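Local coordinates for protein 1d10 (Caenorhabditis elegans, PDB 1T9F) that is of unknown function but belongs to the SDF2-like MIR family, whose members fold as a beta-trefoil, at residues A[57-62]-A[109-114]; A[76-79]-A[84-87]; A[133-136]-A[141-144]. One frame throughout, in Å; residues are numbered along the deposited sequence.

Contact 1 (A[57-62]-A[109-114]); sequences PALNAK and AESDTG
L59 reaches from the loop 57-62 to lie against the backbone of S111, D112 and T113, joining two surface loops of the beta-trefoil that characterises the MIR family. One loop follows strand 53-57 and the other precedes strand 117-120; the contact lies at the surface, its centre about 15 Å from the centre of the chain.

The two segments meet by van der Waals contact of the L59 methyls with backbone and side-chain atoms, without a hydrogen bond between them. L59 does nearly all the work, and its branched end suits a place where one side chain must touch two sites. CD1 of L59 lies 3.5 Å from the carbonyl O of S111 and 3.9 Å from OG of the same serine, while CD2 packs against the methyl CG2 of T113 at 3.7 Å. The side chain stands well out from its own turn, CG lying opposite the backbone N (chi1 178°), which sends both methyls across the gap.

Polar bonds shape each loop. A58 to A61 form a type I beta turn, closed by the bond from A61 N to A58 O at 3.0 Å, and L59 occupies its second position. The backbone N of L59 is held in addition by D116 OD1, which fixes the root of the leucine. In the other loop, the S111 hydroxyl and the backbone N of D112 both bond to D115 OD2, so a single carboxylate oxygen gathers the chain there; R76 NH1 also bonds to S111 OG. Serine and aspartate suit such a tight loop because their short polar side chains can bond to nearby groups.

The CB of D112 points away from the 57-62 loop, and the carboxylate forms an Asx turn: D112 OD1 accepts from G114 N at 2.6 Å, a bent bond of 136° that meets the anti side of the carboxylate from 32° outside its plane.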
ATOM      1  N   PRO A  57      -6.745   6.945  -9.336  1.00 25.91           N
ATOM      2  CA  PRO A  57      -5.739   7.544 -10.221  1.00 24.76           C
ATOM      3  C   PRO A  57      -4.893   8.461  -9.344  1.00 19.25           C
ATOM      4  O   PRO A  57      -5.293   8.774  -8.219  1.00 20.25           O
ATOM      5  CB  PRO A  57      -6.584   8.310 -11.237  1.00 25.61           C
ATOM      6  CG  PRO A  57      -7.793   8.712 -10.431  1.00 25.49           C
ATOM      7  CD  PRO A  57      -8.096   7.454  -9.644  1.00 23.57           C
ATOM      8  N   ALA A  58      -3.728   8.873  -9.837  1.00 16.75           N
ATOM      9  CA  ALA A  58      -2.842   9.749  -9.072  1.00 23.14           C
ATOM     10  C   ALA A  58      -3.568  11.034  -8.676  1.00 21.34           C
ATOM     11  O   ALA A  58      -4.572  11.393  -9.292  1.00 19.00           O
ATOM     12  CB  ALA A  58      -1.600  10.073  -9.893  1.00 19.46           C
ATOM     13  N   LEU A  59      -3.061  11.722  -7.656  1.00 19.96           N
ATOM     14  CA  LEU A  59      -3.692  12.957  -7.180  1.00 28.31           C
ATOM     15  C   LEU A  59      -4.062  13.930  -8.290  1.00 32.85           C
ATOM     16  O   LEU A  59      -5.175  14.460  -8.314  1.00 35.59           O
ATOM     17  CB  LEU A  59      -2.798  13.685  -6.173  1.00 23.94           C
ATOM     18  CG  LEU A  59      -3.389  15.015  -5.675  1.00 28.15           C
ATOM     19  CD1 LEU A  59      -4.643  14.743  -4.859  1.00 34.86           C
ATOM     20  CD2 LEU A  59      -2.369  15.762  -4.831  1.00 37.55           C
ATOM     21  N   ASN A  60      -3.141  14.174  -9.213  1.00 29.54           N
ATOM     22  CA  ASN A  60      -3.430  15.117 -10.292  1.00 40.63           C
ATOM     23  C   ASN A  60      -3.743  14.455 -11.630  1.00 42.82           C
ATOM     24  O   ASN A  60      -3.474  15.013 -12.695  1.00 39.17           O
ATOM     25  CB  ASN A  60      -2.268  16.103 -10.438  1.00 47.65           C
ATOM     26  CG  ASN A  60      -2.071  16.950  -9.188  1.00 54.90           C
ATOM     27  OD1 ASN A  60      -3.000  17.622  -8.726  1.00 51.31           O
ATOM     28  ND2 ASN A  60      -0.864  16.920  -8.632  1.00 46.54           N
ATOM     29  N   ALA A  61      -4.329  13.264 -11.563  1.00 33.86           N
ATOM     30  CA  ALA A  61      -4.699  12.518 -12.754  1.00 33.05           C
ATOM     31  C   ALA A  61      -6.163  12.124 -12.655  1.00 29.84           C
ATOM     32  O   ALA A  61      -6.839  12.438 -11.679  1.00 30.27           O
ATOM     33  CB  ALA A  61      -3.833  11.272 -12.884  1.00 23.84           C
ATOM     34  N   LYS A  62      -6.642  11.425 -13.675  1.00 32.52           N
ATOM     35  CA  LYS A  62      -8.018  10.961 -13.719  1.00 37.41           C
ATOM     36  C   LYS A  62      -8.042   9.668 -14.526  1.00 34.14           C
ATOM     37  O   LYS A  62      -7.176   9.437 -15.368  1.00 34.73           O
ATOM     38  CB  LYS A  62      -8.907  12.016 -14.379  1.00 42.02           C
ATOM     39  CG  LYS A  62      -8.435  12.418 -15.766  1.00 54.63           C
ATOM     40  CD  LYS A  62      -9.247  13.578 -16.329  1.00 61.26           C
ATOM     41  CE  LYS A  62      -8.663  14.058 -17.651  1.00 58.14           C
ATOM     42  NZ  LYS A  62      -9.370  15.264 -18.164  1.00 60.61           N
ATOM     43  N   ALA A 109     -11.205  14.111  -0.046  1.00 34.35           N
ATOM     44  CA  ALA A 109     -11.182  15.561   0.094  1.00 31.82           C
ATOM     45  C   ALA A 109      -9.836  16.084   0.582  1.00 23.86           C
ATOM     46  O   ALA A 109      -9.382  17.126   0.126  1.00 24.55           O
ATOM     47  CB  ALA A 109     -12.288  16.012   1.051  1.00 29.10           C
ATOM     48  N   GLU A 110      -9.199  15.366   1.502  1.00 21.94           N
ATOM     49  CA  GLU A 110      -7.915  15.808   2.052  1.00 23.13           C
ATOM     50  C   GLU A 110      -6.681  15.272   1.325  1.00 21.98           C
ATOM     51  O   GLU A 110      -5.559  15.670   1.632  1.00 24.31           O
ATOM     52  CB  GLU A 110      -7.791  15.389   3.517  1.00 16.36           C
ATOM     53  CG  GLU A 110      -8.907  15.857   4.430  1.00 20.95           C
ATOM     54  CD  GLU A 110      -8.917  15.081   5.726  1.00 14.22           C
ATOM     55  OE1 GLU A 110      -8.213  15.473   6.678  1.00 30.84           O
ATOM     56  OE2 GLU A 110      -9.617  14.049   5.784  1.00 30.97           O
ATOM     57  N   SER A 111      -6.884  14.352   0.395  1.00 22.32           N
ATOM     58  CA  SER A 111      -5.773  13.738  -0.328  1.00 27.80           C
ATOM     59  C   SER A 111      -4.820  14.742  -0.980  1.00 28.32           C
ATOM     60  O   SER A 111      -5.258  15.720  -1.591  1.00 26.71           O
ATOM     61  CB  SER A 111      -6.322  12.788  -1.394  1.00 31.02           C
ATOM     62  OG  SER A 111      -5.273  12.117  -2.076  1.00 27.26           O
ATOM     63  N   ASP A 112      -3.519  14.491  -0.838  1.00 27.76           N
ATOM     64  CA  ASP A 112      -2.482  15.339  -1.431  1.00 33.60           C
ATOM     65  C   ASP A 112      -1.406  14.485  -2.109  1.00 28.61           C
ATOM     66  O   ASP A 112      -1.539  13.262  -2.179  1.00 28.09           O
ATOM     67  CB  ASP A 112      -1.840  16.256  -0.376  1.00 27.91           C
ATOM     68  CG  ASP A 112      -1.154  15.489   0.745  1.00 30.93           C
ATOM     69  OD1 ASP A 112      -0.595  14.401   0.493  1.00 32.83           O
ATOM     70  OD2 ASP A 112      -1.152  15.994   1.888  1.00 35.70           O
ATOM     71  N   THR A 113      -0.342  15.122  -2.597  1.00 26.65           N
ATOM     72  CA  THR A 113       0.742  14.407  -3.286  1.00 25.17           C
ATOM     73  C   THR A 113       1.381  13.298  -2.442  1.00 23.58           C
ATOM     74  O   THR A 113       2.008  12.377  -2.977  1.00 20.37           O
ATOM     75  CB  THR A 113       1.864  15.380  -3.748  1.00 21.23           C
ATOM     76  OG1 THR A 113       2.446  16.029  -2.610  1.00 25.42           O
ATOM     77  CG2 THR A 113       1.307  16.425  -4.691  1.00 31.36           C
ATOM     78  N   GLY A 114       1.232  13.393  -1.125  1.00 19.33           N
ATOM     79  CA  GLY A 114       1.795  12.379  -0.249  1.00 16.23           C
ATOM     80  C   GLY A 114       1.120  11.020  -0.396  1.00 17.50           C
ATOM     81  O   GLY A 114       1.623  10.022   0.124  1.00 21.71           O
TER

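Contact 2 (A[76-79]-A[84-87]); sequences RLKH and TFLH
F85 is held between two side chains of strand 74-79, with R76 NH1 over one ring face and K78 CB over the opposite one. The lysine makes a CH-pi contact, CB lying 4.1 Å from the ring centroid of F85 and 28° off the normal. K78 CG, opposite the backbone N (chi1 -172°), stays above the same face, displaced toward the rim near CZ, and the extended chain takes NZ to a salt bridge with E108. Lysine thus gives apolar methylenes to the ring and its charge to a distant partner. R76 adds CB, 3.8 Å from F85 CD2, while its guanidinium is held beside the ring by bonds from NE to P57 O and from NH1 to S111 OG.

L77 and L86 run side by side in the same direction, L77 CD1 lying 3.8 Å from L86 CD2, as befits a buried apolar layer. H79 and T84 also run together: H79 CB touches T84 OG1 at 3.6 Å, and T82 OG1 bonds to both H79 ND1 and that threonine hydroxyl.

Two backbone bonds of 2.8 Å, L86 N to L77 O and H79 N to T84 O, flank the bridged pair K78-F85. The short strand segments run at 122°, well short of antiparallel, and a water spans L77 N and L86 O where the chains separate.

In the beta-trefoil this hairpin joins the barrel to the second sheet: strand 74-79 lies beside 53-57 and 117-120, whereas 85-89 pairs with strand 100-105.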
ATOM      1  N   ARG A  76      -3.071   5.944  -6.223  1.00 17.95           N
ATOM      2  CA  ARG A  76      -3.364   6.210  -4.831  1.00 15.08           C
ATOM      3  C   ARG A  76      -4.129   4.966  -4.393  1.00 13.78           C
ATOM      4  O   ARG A  76      -4.815   4.340  -5.204  1.00 17.71           O
ATOM      5  CB  ARG A  76      -4.231   7.464  -4.681  1.00 16.03           C
ATOM      6  CG  ARG A  76      -3.438   8.776  -4.683  1.00 17.90           C
ATOM      7  CD  ARG A  76      -4.360   9.971  -4.477  1.00 18.32           C
ATOM      8  NE  ARG A  76      -5.297  10.085  -5.586  1.00 18.88           N
ATOM      9  CZ  ARG A  76      -6.436  10.771  -5.553  1.00 23.43           C
ATOM     10  NH1 ARG A  76      -6.793  11.419  -4.454  1.00 19.98           N
ATOM     11  NH2 ARG A  76      -7.227  10.790  -6.621  1.00 14.71           N
ATOM     12  N   LEU A  77      -3.996   4.586  -3.128  1.00 15.59           N
ATOM     13  CA  LEU A  77      -4.685   3.407  -2.631  1.00 15.09           C
ATOM     14  C   LEU A  77      -5.590   3.793  -1.470  1.00 12.27           C
ATOM     15  O   LEU A  77      -5.122   4.227  -0.417  1.00 13.79           O
ATOM     16  CB  LEU A  77      -3.674   2.343  -2.180  1.00 20.55           C
ATOM     17  CG  LEU A  77      -2.928   1.595  -3.292  1.00 25.97           C
ATOM     18  CD1 LEU A  77      -1.875   0.666  -2.687  1.00 23.11           C
ATOM     19  CD2 LEU A  77      -3.932   0.787  -4.122  1.00 18.62           C
ATOM     20  N   LYS A  78      -6.890   3.630  -1.681  1.00 15.43           N
ATOM     21  CA  LYS A  78      -7.884   3.963  -0.669  1.00 13.62           C
ATOM     22  C   LYS A  78      -8.262   2.769   0.210  1.00 13.33           C
ATOM     23  O   LYS A  78      -8.615   1.703  -0.298  1.00 16.33           O
ATOM     24  CB  LYS A  78      -9.137   4.500  -1.360  1.00 13.69           C
ATOM     25  CG  LYS A  78     -10.176   5.068  -0.399  1.00 20.49           C
ATOM     26  CD  LYS A  78     -11.389   5.552  -1.162  1.00 23.55           C
ATOM     27  CE  LYS A  78     -12.384   6.240  -0.251  1.00 33.61           C
ATOM     28  NZ  LYS A  78     -13.565   6.673  -1.028  1.00 29.81           N
ATOM     29  N   HIS A  79      -8.164   2.938   1.522  1.00 10.64           N
ATOM     30  CA  HIS A  79      -8.545   1.877   2.442  1.00 15.52           C
ATOM     31  C   HIS A  79     -10.068   1.973   2.523  1.00 21.16           C
ATOM     32  O   HIS A  79     -10.610   2.954   3.041  1.00 18.88           O
ATOM     33  CB  HIS A  79      -7.904   2.098   3.808  1.00 14.29           C
ATOM     34  CG  HIS A  79      -8.209   1.015   4.790  1.00 22.33           C
ATOM     35  ND1 HIS A  79      -8.887   1.249   5.967  1.00 17.69           N
ATOM     36  CD2 HIS A  79      -7.924  -0.311   4.773  1.00 15.86           C
ATOM     37  CE1 HIS A  79      -9.003   0.112   6.636  1.00 24.14           C
ATOM     38  NE2 HIS A  79      -8.428  -0.848   5.932  1.00 18.82           N
ATOM     39  N   THR A  84      -9.546   6.323   4.124  1.00 17.98           N
ATOM     40  CA  THR A  84      -8.234   6.953   4.108  1.00 19.89           C
ATOM     41  C   THR A  84      -7.405   6.490   2.896  1.00 19.98           C
ATOM     42  O   THR A  84      -7.840   5.622   2.133  1.00 15.58           O
ATOM     43  CB  THR A  84      -7.458   6.589   5.377  1.00 18.62           C
ATOM     44  OG1 THR A  84      -7.499   5.170   5.547  1.00 23.14           O
ATOM     45  CG2 THR A  84      -8.062   7.261   6.608  1.00 22.72           C
ATOM     46  N   PHE A  85      -6.215   7.066   2.732  1.00 17.92           N
ATOM     47  CA  PHE A  85      -5.324   6.700   1.631  1.00 18.35           C
ATOM     48  C   PHE A  85      -3.944   6.273   2.133  1.00 18.27           C
ATOM     49  O   PHE A  85      -3.446   6.803   3.127  1.00 23.05           O
ATOM     50  CB  PHE A  85      -5.152   7.873   0.648  1.00 22.41           C
ATOM     51  CG  PHE A  85      -6.295   8.034  -0.322  1.00 21.72           C
ATOM     52  CD1 PHE A  85      -7.378   8.850  -0.018  1.00 18.02           C
ATOM     53  CD2 PHE A  85      -6.289   7.351  -1.538  1.00 15.54           C
ATOM     54  CE1 PHE A  85      -8.443   8.987  -0.906  1.00 15.30           C
ATOM     55  CE2 PHE A  85      -7.345   7.479  -2.431  1.00 13.76           C
ATOM     56  CZ  PHE A  85      -8.429   8.303  -2.115  1.00 20.90           C
ATOM     57  N   LEU A  86      -3.329   5.308   1.452  1.00 19.81           N
ATOM     58  CA  LEU A  86      -1.997   4.861   1.834  1.00 12.06           C
ATOM     59  C   LEU A  86      -1.139   6.119   1.713  1.00 17.67           C
ATOM     60  O   LEU A  86      -1.062   6.732   0.641  1.00 19.96           O
ATOM     61  CB  LEU A  86      -1.502   3.797   0.865  1.00 16.62           C
ATOM     62  CG  LEU A  86      -0.232   3.080   1.295  1.00 15.69           C
ATOM     63  CD1 LEU A  86      -0.492   2.317   2.604  1.00 15.71           C
ATOM     64  CD2 LEU A  86       0.203   2.137   0.186  1.00 13.78           C
ATOM     65  N   HIS A  87      -0.472   6.480   2.797  1.00 17.70           N
ATOM     66  CA  HIS A  87       0.292   7.721   2.840  1.00 24.95           C
ATOM     67  C   HIS A  87       1.696   7.576   3.403  1.00 22.73           C
ATOM     68  O   HIS A  87       1.974   6.677   4.199  1.00 22.46           O
ATOM     69  CB  HIS A  87      -0.486   8.708   3.716  1.00 20.61           C
ATOM     70  CG  HIS A  87       0.001  10.120   3.651  1.00 20.55           C
ATOM     71  ND1 HIS A  87      -0.494  11.034   2.743  1.00 22.75           N
ATOM     72  CD2 HIS A  87       0.880  10.798   4.427  1.00 29.16           C
ATOM     73  CE1 HIS A  87       0.053  12.215   2.971  1.00 23.47           C
ATOM     74  NE2 HIS A  87       0.889  12.100   3.987  1.00 22.42           N
TER
HETATM   75  O   HOH W   1      -2.725   6.465  -1.686  1.00 16.57           O

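Contact 3 (A[133-136]-A[141-144])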
ATOM      1  N   LYS A 133       6.480  -3.599  -7.011  1.00 20.08           N
ATOM      2  CA  LYS A 133       6.882  -2.807  -5.868  1.00 21.94           C
ATOM      3  C   LYS A 133       6.095  -1.508  -5.980  1.00 21.91           C
ATOM      4  O   LYS A 133       5.524  -1.204  -7.036  1.00 22.08           O
ATOM      5  CB  LYS A 133       8.385  -2.518  -5.895  1.00 33.16           C
ATOM      6  CG  LYS A 133       9.246  -3.735  -5.617  1.00 25.45           C
ATOM      7  CD  LYS A 133      10.717  -3.423  -5.775  1.00 41.56           C
ATOM      8  CE  LYS A 133      11.213  -3.762  -7.178  1.00 47.49           C
ATOM      9  NZ  LYS A 133      11.204  -5.234  -7.436  1.00 48.62           N
ATOM     10  N   LEU A 134       6.040  -0.758  -4.891  1.00 15.13           N
ATOM     11  CA  LEU A 134       5.349   0.519  -4.880  1.00 17.30           C
ATOM     12  C   LEU A 134       6.317   1.517  -4.295  1.00 13.83           C
ATOM     13  O   LEU A 134       6.720   1.403  -3.139  1.00 22.19           O
ATOM     14  CB  LEU A 134       4.081   0.467  -4.024  1.00 16.98           C
ATOM     15  CG  LEU A 134       2.852  -0.236  -4.601  1.00 20.49           C
ATOM     16  CD1 LEU A 134       1.738  -0.213  -3.548  1.00 20.54           C
ATOM     17  CD2 LEU A 134       2.385   0.457  -5.877  1.00 19.18           C
ATOM     18  N   ARG A 135       6.689   2.502  -5.098  1.00 14.51           N
ATOM     19  CA  ARG A 135       7.634   3.505  -4.647  1.00 18.83           C
ATOM     20  C   ARG A 135       6.941   4.835  -4.395  1.00 17.50           C
ATOM     21  O   ARG A 135       6.333   5.403  -5.299  1.00 18.72           O
ATOM     22  CB  ARG A 135       8.731   3.670  -5.702  1.00 21.15           C
ATOM     23  CG  ARG A 135       9.977   4.355  -5.197  1.00 23.17           C
ATOM     24  CD  ARG A 135      11.066   4.386  -6.282  1.00 24.51           C
ATOM     25  NE  ARG A 135      12.343   4.839  -5.741  1.00 26.09           N
ATOM     26  CZ  ARG A 135      13.473   4.913  -6.441  1.00 30.30           C
ATOM     27  NH1 ARG A 135      13.492   4.567  -7.722  1.00 21.54           N
ATOM     28  NH2 ARG A 135      14.586   5.322  -5.856  1.00 24.59           N
ATOM     29  N   HIS A 136       7.036   5.332  -3.165  1.00 15.47           N
ATOM     30  CA  HIS A 136       6.407   6.599  -2.816  1.00 17.47           C
ATOM     31  C   HIS A 136       6.951   7.684  -3.741  1.00 29.13           C
ATOM     32  O   HIS A 136       8.161   7.916  -3.802  1.00 23.05           O
ATOM     33  CB  HIS A 136       6.700   6.960  -1.365  1.00 20.13           C
ATOM     34  CG  HIS A 136       5.828   8.051  -0.828  1.00 28.32           C
ATOM     35  ND1 HIS A 136       6.335   9.175  -0.209  1.00 26.70           N
ATOM     36  CD2 HIS A 136       4.479   8.176  -0.790  1.00 18.85           C
ATOM     37  CE1 HIS A 136       5.336   9.943   0.190  1.00 26.66           C
ATOM     38  NE2 HIS A 136       4.200   9.360  -0.150  1.00 24.06           N
ATOM     39  N   SER A 141      10.650   6.347  -1.164  1.00 28.60           N
ATOM     40  CA  SER A 141      10.734   5.154  -0.329  1.00 23.42           C
ATOM     41  C   SER A 141       9.838   4.051  -0.856  1.00 28.84           C
ATOM     42  O   SER A 141       8.743   4.310  -1.362  1.00 23.36           O
ATOM     43  CB  SER A 141      10.337   5.480   1.112  1.00 32.10           C
ATOM     44  OG  SER A 141      11.078   6.584   1.599  1.00 31.58           O
ATOM     45  N   TYR A 142      10.314   2.816  -0.733  1.00 23.65           N
ATOM     46  CA  TYR A 142       9.571   1.658  -1.186  1.00 17.93           C
ATOM     47  C   TYR A 142       8.670   1.151  -0.064  1.00 23.69           C
ATOM     48  O   TYR A 142       9.062   1.140   1.107  1.00 21.29           O
ATOM     49  CB  TYR A 142      10.538   0.553  -1.593  1.00 21.44           C
ATOM     50  CG  TYR A 142      11.367   0.880  -2.813  1.00 30.77           C
ATOM     51  CD1 TYR A 142      10.861   0.685  -4.095  1.00 21.42           C
ATOM     52  CD2 TYR A 142      12.665   1.386  -2.686  1.00 32.94           C
ATOM     53  CE1 TYR A 142      11.623   0.980  -5.224  1.00 23.20           C
ATOM     54  CE2 TYR A 142      13.437   1.687  -3.813  1.00 31.54           C
ATOM     55  CZ  TYR A 142      12.908   1.481  -5.078  1.00 28.73           C
ATOM     56  OH  TYR A 142      13.656   1.783  -6.201  1.00 35.08           O
ATOM     57  N   LEU A 143       7.456   0.751  -0.417  1.00 19.19           N
ATOM     58  CA  LEU A 143       6.529   0.217   0.577  1.00 18.10           C
ATOM     59  C   LEU A 143       7.133  -1.137   0.935  1.00 13.12           C
ATOM     60  O   LEU A 143       7.322  -1.973   0.053  1.00 15.98           O
ATOM     61  CB  LEU A 143       5.140   0.028  -0.046  1.00 10.84           C
ATOM     62  CG  LEU A 143       4.057  -0.570   0.855  1.00 11.79           C
ATOM     63  CD1 LEU A 143       3.708   0.417   1.953  1.00 13.94           C
ATOM     64  CD2 LEU A 143       2.830  -0.894   0.014  1.00 13.26           C
ATOM     65  N   SER A 144       7.448  -1.355   2.209  1.00 17.70           N
ATOM     66  CA  SER A 144       8.070  -2.619   2.601  1.00 19.54           C
ATOM     67  C   SER A 144       7.733  -3.069   4.009  1.00 18.67           C
ATOM     68  O   SER A 144       7.413  -2.254   4.874  1.00 20.90           O
ATOM     69  CB  SER A 144       9.600  -2.507   2.518  1.00 20.70           C
ATOM     70  OG  SER A 144      10.036  -1.942   1.296  1.00 24.20           O
TER
HETATM   71  O   HOH W   2       7.592  -1.722  -2.748  1.00 19.29           O
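S141 opens the pairing with H136, its carbonyl O accepting the backbone N of H136 at 2.7 Å in a nearly straight bond (164°). H136 CB lies close to that same oxygen, while the imidazole leads away: ND1 bonds to T139 OG1 in the connecting turn and NE2 to G114 O. A histidine suits this place because its two nitrogens can tie together two separate loops.

Y142 forms the single backbone bridge, with R135, and crosses that arginine's side chain. R135 CG lies over one face of the tyrosine ring, 4.0 Å from its centroid and 22° off the normal, a CH-pi contact. Extended from CG to NE, the arginine follows the ring outward until the Y142 OH stands 3.0 Å above the guanidinium plane, over its centre; the two planes are only 17° apart. The OH is not hydrogen-bonded to R135, whose NE is satisfied by G140 O.

The hairpin belongs to the beta-trefoil: strand 131-136 is one of the barrel strands, and 142-146 belongs to the second sheet, where it pairs with 158-163.

L143 follows, packed beside L134, with W117 and V160 nearby. Its N donates to L134 O at 2.9 Å, and its CD2 meets L134 CD1 at 3.8 Å, two branched apolar chains lying side by side in buried surroundings. Where the strands open, a water accepts from L134 N and donates to L143 O, which also receives W172 NE1.

By S144 the chain has drawn away from 133-136, and the S144 hydroxyl bonds instead to S170 OG and T163 OG1.

How the contacts relate
Contact 2 is nested in sequence inside the loop closed by contact 1, and contact 3 follows both. Centre to centre, contacts 1 and 2 are about 10 Å apart, 2 and 3 about 13 Å, and 1 and 3 about 17 Å. R76 of contact 2 ties together both loops of contact 1, and G114 links contact 1 directly to H136 of contact 3. Contacts 2 and 3, in different MIR ranges, have matching register and pairing and are probably equivalent positions of the repeat: each leads from the closed barrel into the second sheet. Their leucines meet in the interior, L77 CD1 lying 3.8 Å from L134 CD1, so apolar packing joins successive repeats while contact 1 stays at the surface.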